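Long-range contacts in apical membrane antigen 1 (Toxoplasma gondii, PDB 3ZLE), which may take part in host cell invasion as an ectodomain of the apical membrane antigen family, probably working at the moving junction: residues Val134-Asn139 and Asp284-His289; Asp39-Arg44 and Tyr140-Lys145; Phe88-Val93 and Val159-Ala164. One frame throughout, in Å; residues are numbered along the deposited sequence.

Contact 1 (Val134-Asn139 and Asp284-His289); sequences VNPSTN and DFWPVH. With NAG (2-acetamido-2-deoxy-beta-D-glucopyranose), chain M.
P136 meets F285 and W286, two aromatic side chains whose CG atoms both stand anti to the carbonyl carbon, beside the backbone N (chi1 -67° for F285 and -43° for W286). The proline touches the two rings with different atoms. Its CG sits over the centre of one indole face, 3.8 Å from W286 CE2, while CD makes a CH-pi contact with the six-membered ring, 3.8 Å from its centroid and only 7° off the ring normal. P136 CB instead touches F285 CD2 obliquely at 3.7 Å. The backbone preceding the proline also reaches the benzo end of the indole, V134 O lying 3.4 Å from W286 CZ2 and N135 CA 3.8 Å from W286 CH2.

In the 134-139 loop, N135 OD1 accepts S137 N at 2.8 Å and T138 N at 3.0 Å from opposite faces of the amide plane; the bond from S137 N makes an Asx turn, and both bonds lie in the bend that follows P136. W286 NE1 bonds to S161 O. The indole stacks with Y144 on the face away from P136 and meets Y43 edge-to-face. At the far end of the loop, poorly ordered N139 is joined through ND2 to a GlcNAc, well away from the aromatic packing.

Segment 284-289 probably belongs to the long domain II loop known in this family to lie on domain I; the contact would then help seat it there. No hydrogen bond crosses the two segments. The cohesion of the contact therefore rests on one CH-pi contact over the indole face and on apolar contacts of P136 with F285 and W286, while the one polar atom of the indole is satisfied by a backbone carbonyl outside both segments.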
loop_
_atom_site.group_PDB
_atom_site.type_symbol
_atom_site.label_atom_id
_atom_site.label_comp_id
_atom_site.label_asym_id
_atom_site.label_seq_id
_atom_site.Cartn_x
_atom_site.Cartn_y
_atom_site.Cartn_z
ATOM N N VAL A 134 -1.723 -24.932 -2.491
ATOM C CA VAL A 134 -1.107 -26.221 -2.331
ATOM C C VAL A 134 0.184 -26.006 -1.541
ATOM O O VAL A 134 0.953 -25.108 -1.848
ATOM C CB VAL A 134 -0.760 -26.827 -3.704
ATOM C CG1 VAL A 134 0.356 -27.844 -3.567
ATOM C CG2 VAL A 134 -1.986 -27.467 -4.358
ATOM N N ASN A 135 0.397 -26.776 -0.488
ATOM C CA ASN A 135 1.607 -26.597 0.291
ATOM C C ASN A 135 2.839 -26.823 -0.589
ATOM O O ASN A 135 2.885 -27.775 -1.352
ATOM C CB ASN A 135 1.617 -27.516 1.502
ATOM C CG ASN A 135 2.703 -27.159 2.495
ATOM O OD1 ASN A 135 3.879 -27.422 2.260
ATOM N ND2 ASN A 135 2.313 -26.589 3.622
ATOM N N PRO A 136 3.788 -25.874 -0.568
ATOM C CA PRO A 136 4.933 -25.958 -1.474
ATOM C C PRO A 136 5.995 -26.958 -0.991
ATOM O O PRO A 136 6.896 -27.312 -1.753
ATOM C CB PRO A 136 5.494 -24.523 -1.481
ATOM C CG PRO A 136 4.725 -23.758 -0.444
ATOM C CD PRO A 136 3.911 -24.738 0.353
ATOM N N SER A 137 5.864 -27.430 0.251
ATOM C CA SER A 137 6.613 -28.606 0.727
ATOM C C SER A 137 5.813 -29.906 0.610
ATOM O O SER A 137 6.026 -30.696 -0.312
ATOM C CB SER A 137 7.072 -28.408 2.174
ATOM O OG SER A 137 8.190 -27.543 2.226
ATOM N N THR A 138 4.865 -30.106 1.525
ATOM C CA THR A 138 4.131 -31.368 1.605
ATOM C C THR A 138 3.439 -31.700 0.302
ATOM O O THR A 138 3.096 -32.853 0.059
ATOM C CB THR A 138 3.102 -31.381 2.752
ATOM O OG1 THR A 138 1.911 -30.685 2.354
ATOM C CG2 THR A 138 3.682 -30.735 3.996
ATOM N N ASN A 139 3.234 -30.684 -0.533
ATOM C CA ASN A 139 2.554 -30.852 -1.819
ATOM C C ASN A 139 1.035 -31.153 -1.678
ATOM O O ASN A 139 0.371 -31.494 -2.656
ATOM C CB ASN A 139 3.284 -31.913 -2.685
ATOM C CG ASN A 139 2.941 -31.810 -4.169
ATOM O OD1 ASN A 139 1.811 -31.476 -4.521
ATOM N ND2 ASN A 139 3.903 -32.133 -5.054
ATOM N N ASP A 284 10.644 -22.655 0.139
ATOM C CA ASP A 284 10.008 -21.987 1.245
ATOM C C ASP A 284 9.267 -20.726 0.781
ATOM O O ASP A 284 9.671 -19.612 1.076
ATOM C CB ASP A 284 11.059 -21.656 2.315
ATOM C CG ASP A 284 11.579 -22.906 3.026
ATOM O OD1 ASP A 284 10.918 -23.967 2.931
ATOM O OD2 ASP A 284 12.608 -22.811 3.727
ATOM N N PHE A 285 8.146 -20.935 0.094
ATOM C CA PHE A 285 7.392 -19.857 -0.502
ATOM C C PHE A 285 6.655 -19.020 0.521
ATOM O O PHE A 285 6.237 -17.932 0.214
ATOM C CB PHE A 285 6.419 -20.394 -1.556
ATOM C CG PHE A 285 7.094 -20.989 -2.771
ATOM C CD1 PHE A 285 8.480 -20.946 -2.914
ATOM C CD2 PHE A 285 6.351 -21.653 -3.732
ATOM C CE1 PHE A 285 9.100 -21.554 -3.989
ATOM C CE2 PHE A 285 6.963 -22.212 -4.843
ATOM C CZ PHE A 285 8.344 -22.166 -4.973
ATOM N N TRP A 286 6.375 -19.590 1.700
ATOM C CA TRP A 286 5.582 -18.883 2.708
ATOM C C TRP A 286 6.359 -18.754 4.020
ATOM O O TRP A 286 6.894 -19.727 4.516
ATOM C CB TRP A 286 4.213 -19.581 2.956
ATOM C CG TRP A 286 3.429 -20.083 1.701
ATOM C CD1 TRP A 286 3.535 -19.623 0.430
ATOM C CD2 TRP A 286 2.379 -21.081 1.678
ATOM N NE1 TRP A 286 2.664 -20.306 -0.413
ATOM C CE2 TRP A 286 1.995 -21.250 0.320
ATOM C CE3 TRP A 286 1.851 -21.953 2.640
ATOM C CZ2 TRP A 286 1.053 -22.195 -0.081
ATOM C CZ3 TRP A 286 0.885 -22.891 2.245
ATOM C CH2 TRP A 286 0.486 -22.992 0.886
ATOM N N PRO A 287 6.352 -17.557 4.626
ATOM C CA PRO A 287 7.062 -17.324 5.871
ATOM C C PRO A 287 6.442 -18.129 6.996
ATOM O O PRO A 287 5.224 -18.077 7.189
ATOM C CB PRO A 287 6.849 -15.821 6.116
ATOM C CG PRO A 287 6.657 -15.256 4.747
ATOM C CD PRO A 287 5.886 -16.300 4.010
ATOM N N VAL A 288 7.262 -18.848 7.761
ATOM C CA VAL A 288 6.682 -19.612 8.861
ATOM C C VAL A 288 6.272 -18.717 10.024
ATOM O O VAL A 288 6.915 -17.694 10.300
ATOM C CB VAL A 288 7.479 -20.916 9.267
ATOM C CG1 VAL A 288 8.741 -21.119 8.442
ATOM C CG2 VAL A 288 7.723 -21.008 10.770
ATOM N N HIS A 289 5.096 -18.992 10.566
ATOM C CA HIS A 289 4.534 -18.170 11.622
ATOM C C HIS A 289 5.101 -18.588 12.981
ATOM O O HIS A 289 4.979 -19.747 13.388
ATOM C CB HIS A 289 3.009 -18.265 11.645
ATOM C CG HIS A 289 2.386 -17.563 12.814
ATOM N ND1 HIS A 289 2.613 -16.231 13.087
ATOM C CD2 HIS A 289 1.637 -18.032 13.840
ATOM C CE1 HIS A 289 1.991 -15.898 14.204
ATOM N NE2 HIS A 289 1.398 -16.975 14.685
HETATM C C1 NAG M . 5.413 -32.889 -5.063
HETATM C C2 NAG M . 6.574 -33.784 -4.644
HETATM C C3 NAG M . 7.605 -33.901 -5.760
HETATM C C4 NAG M . 6.937 -34.245 -7.087
HETATM C C5 NAG M . 5.758 -33.320 -7.359
HETATM C C6 NAG M . 5.043 -33.709 -8.649
HETATM C C7 NAG M . 7.322 -33.995 -2.345
HETATM C C8 NAG M . 6.155 -34.882 -2.023
HETATM N N2 NAG M . 7.198 -33.259 -3.446
HETATM O O3 NAG M . 8.555 -34.919 -5.427
HETATM O O4 NAG M . 7.892 -34.124 -8.147
HETATM O O5 NAG M . 4.840 -33.387 -6.270
HETATM O O6 NAG M . 4.417 -32.552 -9.215
HETATM O O7 NAG M . 8.320 -33.955 -1.645
#

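Contact 2 (Asp39-Arg44 and Tyr140-Lys145); sequences DTEGYR and YTSTYK
E41 and T40 meet S142 and T143 at the tip of a beta-hairpin, strands 38-40 and 43-45 being joined by a type I' turn from T40 to Y43. Across the turn T40 and Y43 pair their backbones in both directions. The side chain of E41 leaves with CG anti to the carbonyl carbon (chi1 -57°) and runs extended, presenting its carboxylate to the bend at S142-T143. There T143 N gives OE2 a nearly straight bond of 2.8 Å (172°), arriving from above the carboxylate plane, 45° out of it. T143 OG1 adds a weak bond to the same oxygen.

The other carboxylate oxygen, OE1, takes the hydroxyl of S142; the modelled OG to OE1 separation is too short for its length to be relied on. S142 OG has a second role, accepting Y144 N at 3.0 Å in an ST turn, which holds OG beside that N-H. Near this polar patch T40 and T143 cross obliquely, T40 CG2 lying 3.2 Å from T143 OG1, a close approach; T40 OG1 itself bonds to E45.

Y144 is buried, its CG anti to the backbone N. The ring atom nearest to Y43 is CE1, 3.7 Å from Y43 CB and at a slant, while the ring is stacked on W286. The edge carrying the hydroxyl is turned to the strand: the OH donates to R44 O, over a modelled length again too short to be relied on, and has S163 OG as a further partner. R44 O lies in the plane of the Y144 ring, 3.3 Å from CE1.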
loop_
_atom_site.group_PDB
_atom_site.type_symbol
_atom_site.label_atom_id
_atom_site.label_comp_id
_atom_site.label_asym_id
_atom_site.label_seq_id
_atom_site.Cartn_x
_atom_site.Cartn_y
_atom_site.Cartn_z
ATOM N N ASP A 39 -2.114 -15.640 9.977
ATOM C CA ASP A 39 -1.493 -16.953 9.947
ATOM C C ASP A 39 -2.515 -18.056 9.772
ATOM O O ASP A 39 -3.671 -17.926 10.175
ATOM C CB ASP A 39 -0.672 -17.188 11.199
ATOM C CG ASP A 39 -1.271 -16.546 12.401
ATOM O OD1 ASP A 39 -2.164 -17.165 13.007
ATOM O OD2 ASP A 39 -0.827 -15.433 12.765
ATOM N N THR A 40 -2.115 -19.096 9.066
ATOM C CA THR A 40 -2.962 -20.242 8.849
ATOM C C THR A 40 -2.054 -21.420 8.665
ATOM O O THR A 40 -0.974 -21.287 8.043
ATOM C CB THR A 40 -3.770 -20.082 7.561
ATOM O OG1 THR A 40 -4.415 -18.808 7.580
ATOM C CG2 THR A 40 -4.803 -21.207 7.408
ATOM N N GLU A 41 -2.450 -22.552 9.252
ATOM C CA GLU A 41 -1.720 -23.807 9.108
ATOM C C GLU A 41 -0.240 -23.655 9.430
ATOM O O GLU A 41 0.602 -24.323 8.837
ATOM C CB GLU A 41 -1.891 -24.381 7.711
ATOM C CG GLU A 41 -3.349 -24.616 7.301
ATOM C CD GLU A 41 -3.466 -25.167 5.891
ATOM O OE1 GLU A 41 -2.448 -25.160 5.158
ATOM O OE2 GLU A 41 -4.570 -25.589 5.496
ATOM N N GLY A 42 0.082 -22.706 10.301
ATOM C CA GLY A 42 1.487 -22.460 10.677
ATOM C C GLY A 42 2.246 -21.449 9.809
ATOM O O GLY A 42 3.388 -21.118 10.116
ATOM N N TYR A 43 1.603 -20.868 8.791
ATOM C CA TYR A 43 2.315 -19.871 7.965
ATOM C C TYR A 43 1.762 -18.456 8.050
ATOM O O TYR A 43 0.539 -18.263 8.101
ATOM C CB TYR A 43 2.367 -20.302 6.522
ATOM C CG TYR A 43 3.000 -21.626 6.321
ATOM C CD1 TYR A 43 4.383 -21.742 6.104
ATOM C CD2 TYR A 43 2.221 -22.772 6.272
ATOM C CE1 TYR A 43 4.963 -22.977 5.845
ATOM C CE2 TYR A 43 2.790 -24.020 6.059
ATOM C CZ TYR A 43 4.158 -24.125 5.859
ATOM O OH TYR A 43 4.695 -25.371 5.613
ATOM N N ARG A 44 2.660 -17.471 7.949
ATOM C CA ARG A 44 2.241 -16.062 7.812
ATOM C C ARG A 44 1.527 -15.814 6.470
ATOM O O ARG A 44 1.916 -16.356 5.428
ATOM C CB ARG A 44 3.448 -15.139 7.972
ATOM C CG ARG A 44 4.401 -15.651 9.016
ATOM C CD ARG A 44 5.160 -14.533 9.711
ATOM N NE ARG A 44 4.296 -13.418 10.040
ATOM C CZ ARG A 44 4.739 -12.181 10.255
ATOM N NH1 ARG A 44 6.041 -11.918 10.204
ATOM N NH2 ARG A 44 3.897 -11.242 10.633
ATOM N N TYR A 140 0.486 -30.954 -0.474
ATOM C CA TYR A 140 -0.941 -31.231 -0.205
ATOM C C TYR A 140 -1.764 -29.948 -0.235
ATOM O O TYR A 140 -1.294 -28.905 0.210
ATOM C CB TYR A 140 -1.112 -31.875 1.174
ATOM C CG TYR A 140 -0.563 -33.281 1.295
ATOM C CD1 TYR A 140 -0.862 -34.258 0.340
ATOM C CD2 TYR A 140 0.199 -33.654 2.402
ATOM C CE1 TYR A 140 -0.371 -35.548 0.457
ATOM C CE2 TYR A 140 0.691 -34.942 2.530
ATOM C CZ TYR A 140 0.401 -35.885 1.559
ATOM O OH TYR A 140 0.887 -37.164 1.692
ATOM N N THR A 141 -3.021 -30.036 -0.676
ATOM C CA THR A 141 -3.877 -28.848 -0.705
ATOM C C THR A 141 -4.033 -28.229 0.686
ATOM O O THR A 141 -3.928 -28.924 1.706
ATOM C CB THR A 141 -5.266 -29.096 -1.354
ATOM O OG1 THR A 141 -6.207 -29.483 -0.359
ATOM C CG2 THR A 141 -5.204 -30.155 -2.443
ATOM N N SER A 142 -4.231 -26.911 0.718
ATOM C CA SER A 142 -4.152 -26.105 1.949
ATOM C C SER A 142 -5.306 -25.091 1.935
ATOM O O SER A 142 -5.879 -24.854 0.877
ATOM C CB SER A 142 -2.801 -25.361 1.970
ATOM O OG SER A 142 -2.783 -24.306 2.909
ATOM N N THR A 143 -5.632 -24.491 3.093
ATOM C CA THR A 143 -6.617 -23.365 3.159
ATOM C C THR A 143 -5.937 -21.975 3.087
ATOM O O THR A 143 -6.602 -20.927 3.233
ATOM C CB THR A 143 -7.456 -23.409 4.463
ATOM O OG1 THR A 143 -6.642 -23.012 5.578
ATOM C CG2 THR A 143 -8.025 -24.828 4.711
ATOM N N TYR A 144 -4.609 -21.987 3.043
ATOM C CA TYR A 144 -3.804 -20.775 2.826
ATOM C C TYR A 144 -4.349 -19.973 1.646
ATOM O O TYR A 144 -4.667 -20.543 0.610
ATOM C CB TYR A 144 -2.355 -21.178 2.523
ATOM C CG TYR A 144 -1.356 -20.052 2.657
ATOM C CD1 TYR A 144 -0.812 -19.739 3.882
ATOM C CD2 TYR A 144 -0.895 -19.357 1.532
ATOM C CE1 TYR A 144 0.117 -18.726 4.018
ATOM C CE2 TYR A 144 -0.004 -18.323 1.664
ATOM C CZ TYR A 144 0.513 -18.008 2.916
ATOM O OH TYR A 144 1.447 -16.984 3.070
ATOM N N LYS A 145 -4.394 -18.651 1.778
ATOM C CA LYS A 145 -4.734 -17.785 0.630
ATOM C C LYS A 145 -3.527 -17.024 0.064
ATOM O O LYS A 145 -2.951 -16.167 0.741
ATOM C CB LYS A 145 -5.810 -16.788 1.023
ATOM C CG LYS A 145 -7.037 -17.402 1.659
ATOM C CD LYS A 145 -7.959 -17.933 0.605
ATOM C CE LYS A 145 -9.350 -18.125 1.200
ATOM N NZ LYS A 145 -10.027 -19.211 0.463
#

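Contact 3 (Phe88-Val93 and Val159-Ala164)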
loop_
_atom_site.group_PDB
_atom_site.type_symbol
_atom_site.label_atom_id
_atom_site.label_comp_id
_atom_site.label_asym_id
_atom_site.label_seq_id
_atom_site.Cartn_x
_atom_site.Cartn_y
_atom_site.Cartn_z
ATOM N N PHE A 88 7.725 -14.936 -8.378
ATOM C CA PHE A 88 6.781 -15.251 -7.300
ATOM C C PHE A 88 5.458 -15.791 -7.831
ATOM O O PHE A 88 4.580 -16.134 -7.059
ATOM C CB PHE A 88 6.509 -13.994 -6.475
ATOM C CG PHE A 88 7.683 -13.523 -5.679
ATOM C CD1 PHE A 88 8.970 -14.005 -5.943
ATOM C CD2 PHE A 88 7.517 -12.632 -4.687
ATOM C CE1 PHE A 88 10.061 -13.572 -5.195
ATOM C CE2 PHE A 88 8.581 -12.204 -3.916
ATOM C CZ PHE A 88 9.859 -12.681 -4.163
ATOM N N ASN A 89 5.307 -15.854 -9.149
ATOM C CA ASN A 89 4.028 -16.184 -9.756
ATOM C C ASN A 89 3.700 -17.658 -9.680
ATOM O O ASN A 89 4.545 -18.493 -9.976
ATOM C CB ASN A 89 4.026 -15.777 -11.228
ATOM C CG ASN A 89 2.659 -15.909 -11.849
ATOM O OD1 ASN A 89 1.710 -15.309 -11.396
ATOM N ND2 ASN A 89 2.550 -16.730 -12.864
ATOM N N ASN A 90 2.471 -17.968 -9.281
ATOM C CA ASN A 90 2.008 -19.335 -9.169
ATOM C C ASN A 90 2.046 -20.006 -10.537
ATOM O O ASN A 90 1.498 -19.484 -11.476
ATOM C CB ASN A 90 0.581 -19.346 -8.653
ATOM C CG ASN A 90 0.064 -20.755 -8.386
ATOM O OD1 ASN A 90 0.381 -21.705 -9.112
ATOM N ND2 ASN A 90 -0.776 -20.885 -7.370
ATOM N N PRO A 91 2.726 -21.158 -10.633
ATOM C CA PRO A 91 2.998 -21.741 -11.934
ATOM C C PRO A 91 2.156 -22.978 -12.281
ATOM O O PRO A 91 2.434 -23.622 -13.281
ATOM C CB PRO A 91 4.481 -22.129 -11.836
ATOM C CG PRO A 91 4.703 -22.389 -10.388
ATOM C CD PRO A 91 3.770 -21.482 -9.641
ATOM N N GLN A 92 1.170 -23.321 -11.451
ATOM C CA GLN A 92 0.338 -24.490 -11.708
ATOM C C GLN A 92 -0.427 -24.322 -13.001
ATOM O O GLN A 92 -0.763 -23.194 -13.381
ATOM C CB GLN A 92 -0.639 -24.720 -10.558
ATOM C CG GLN A 92 0.004 -25.224 -9.276
ATOM C CD GLN A 92 -0.895 -24.990 -8.064
ATOM O OE1 GLN A 92 -1.928 -25.650 -7.904
ATOM N NE2 GLN A 92 -0.534 -24.012 -7.237
ATOM N N VAL A 93 -0.646 -25.430 -13.711
ATOM C CA VAL A 93 -1.620 -25.471 -14.816
ATOM C C VAL A 93 -2.904 -26.164 -14.361
ATOM O O VAL A 93 -2.870 -27.014 -13.460
ATOM C CB VAL A 93 -1.069 -26.199 -16.051
ATOM C CG1 VAL A 93 0.123 -25.448 -16.626
ATOM C CG2 VAL A 93 -0.681 -27.619 -15.685
ATOM N N VAL A 159 -1.753 -14.364 -9.518
ATOM C CA VAL A 159 -1.799 -14.952 -8.219
ATOM C C VAL A 159 -0.395 -15.432 -7.880
ATOM O O VAL A 159 0.196 -16.216 -8.645
ATOM C CB VAL A 159 -2.786 -16.167 -8.202
ATOM C CG1 VAL A 159 -2.928 -16.724 -6.781
ATOM C CG2 VAL A 159 -4.137 -15.711 -8.688
ATOM N N LEU A 160 0.161 -14.948 -6.759
ATOM C CA LEU A 160 1.524 -15.286 -6.371
ATOM C C LEU A 160 1.520 -16.498 -5.422
ATOM O O LEU A 160 1.087 -16.389 -4.273
ATOM C CB LEU A 160 2.208 -14.100 -5.614
ATOM C CG LEU A 160 2.230 -12.715 -6.307
ATOM C CD1 LEU A 160 2.950 -11.688 -5.465
ATOM C CD2 LEU A 160 2.777 -12.751 -7.764
ATOM N N SER A 161 2.221 -17.544 -5.790
ATOM C CA SER A 161 2.431 -18.597 -4.826
ATOM C C SER A 161 3.570 -18.300 -3.838
ATOM O O SER A 161 3.655 -18.936 -2.790
ATOM C CB SER A 161 2.591 -19.936 -5.518
ATOM O OG SER A 161 3.837 -19.995 -6.156
ATOM N N VAL A 162 4.331 -17.239 -4.090
ATOM C CA VAL A 162 5.306 -16.781 -3.111
ATOM C C VAL A 162 4.780 -15.576 -2.374
ATOM O O VAL A 162 4.516 -14.553 -2.977
ATOM C CB VAL A 162 6.674 -16.457 -3.756
ATOM C CG1 VAL A 162 7.706 -16.070 -2.711
ATOM C CG2 VAL A 162 7.166 -17.653 -4.550
ATOM N N SER A 163 4.663 -15.688 -1.057
ATOM C CA SER A 163 3.986 -14.661 -0.247
ATOM C C SER A 163 4.976 -13.874 0.567
ATOM O O SER A 163 4.596 -12.886 1.206
ATOM C CB SER A 163 2.946 -15.268 0.672
ATOM O OG SER A 163 3.481 -16.334 1.428
ATOM N N ALA A 164 6.204 -14.405 0.662
ATOM C CA ALA A 164 7.372 -13.667 1.153
ATOM C C ALA A 164 7.549 -12.362 0.420
ATOM O O ALA A 164 7.368 -12.284 -0.799
ATOM C CB ALA A 164 8.645 -14.520 1.006
#
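F88 and V162 form the apolar half of this contact. The first torsion of F88 puts CG anti to the carbonyl carbon (chi1 -68°), and that of V162 places CG1 anti to its backbone N (chi1 -176°). CG1 comes over the centre of one face of the F88 ring in a CH-pi contact, 3.9 Å from the centroid. V162 CB touches F88 CG at 3.7 Å, and the other methyl, CG2, turns to the backbone, 3.7 Å from F88 CA. F88 CE2 approaches A164 O obliquely, at 3.3 Å. L160 CD2 lies near F88 CB, a looser contact, and the ring meets F187 edge-to-face.

The backbones are tied by two bonds: V162 N to F88 O, 3.2 Å, and N90 N to V159 O, 2.9 Å, the latter in the carbonyl plane. N90 uses OD1 to accept Q92 N at 3.0 Å, nearly along the C=O axis; this Asx turn bends the chain at P91. S161 packs CB against N90 CB at 3.8 Å, and its OG is buried with no polar partner in the model. N89 OD1 bonds to S101 OG, and ND2 to D72 OD1.

The segment 159-164 leaves strand 156-159 of the five-stranded antiparallel sheet, and the loop 88-93 lies against it. Such long, irregular loops folded on a PAN-like sheet are characteristic of the ectodomain of AMA1 proteins, consistent with the family assignment of this chain.

All three contacts lie on the same side of the chain's centre, within the AMA1 region; contacts 1 and 3 join loops to loops, contact 2 a hairpin to a loop. Contacts 1 and 3 are buried and mainly apolar, the first by proline against aromatics with no hydrogen bond across it, the third by valine on phenylalanine plus backbone bonds. Contact 2 is partly exposed at a hairpin tip, where carboxylate and hydroxyl chemistry dominates. Segment 284-289 is shared ground: it pairs its backbone with the hairpin of contact 2, through P287 O to R44 N, and with the loop of contact 3, through F285 O and S163 N.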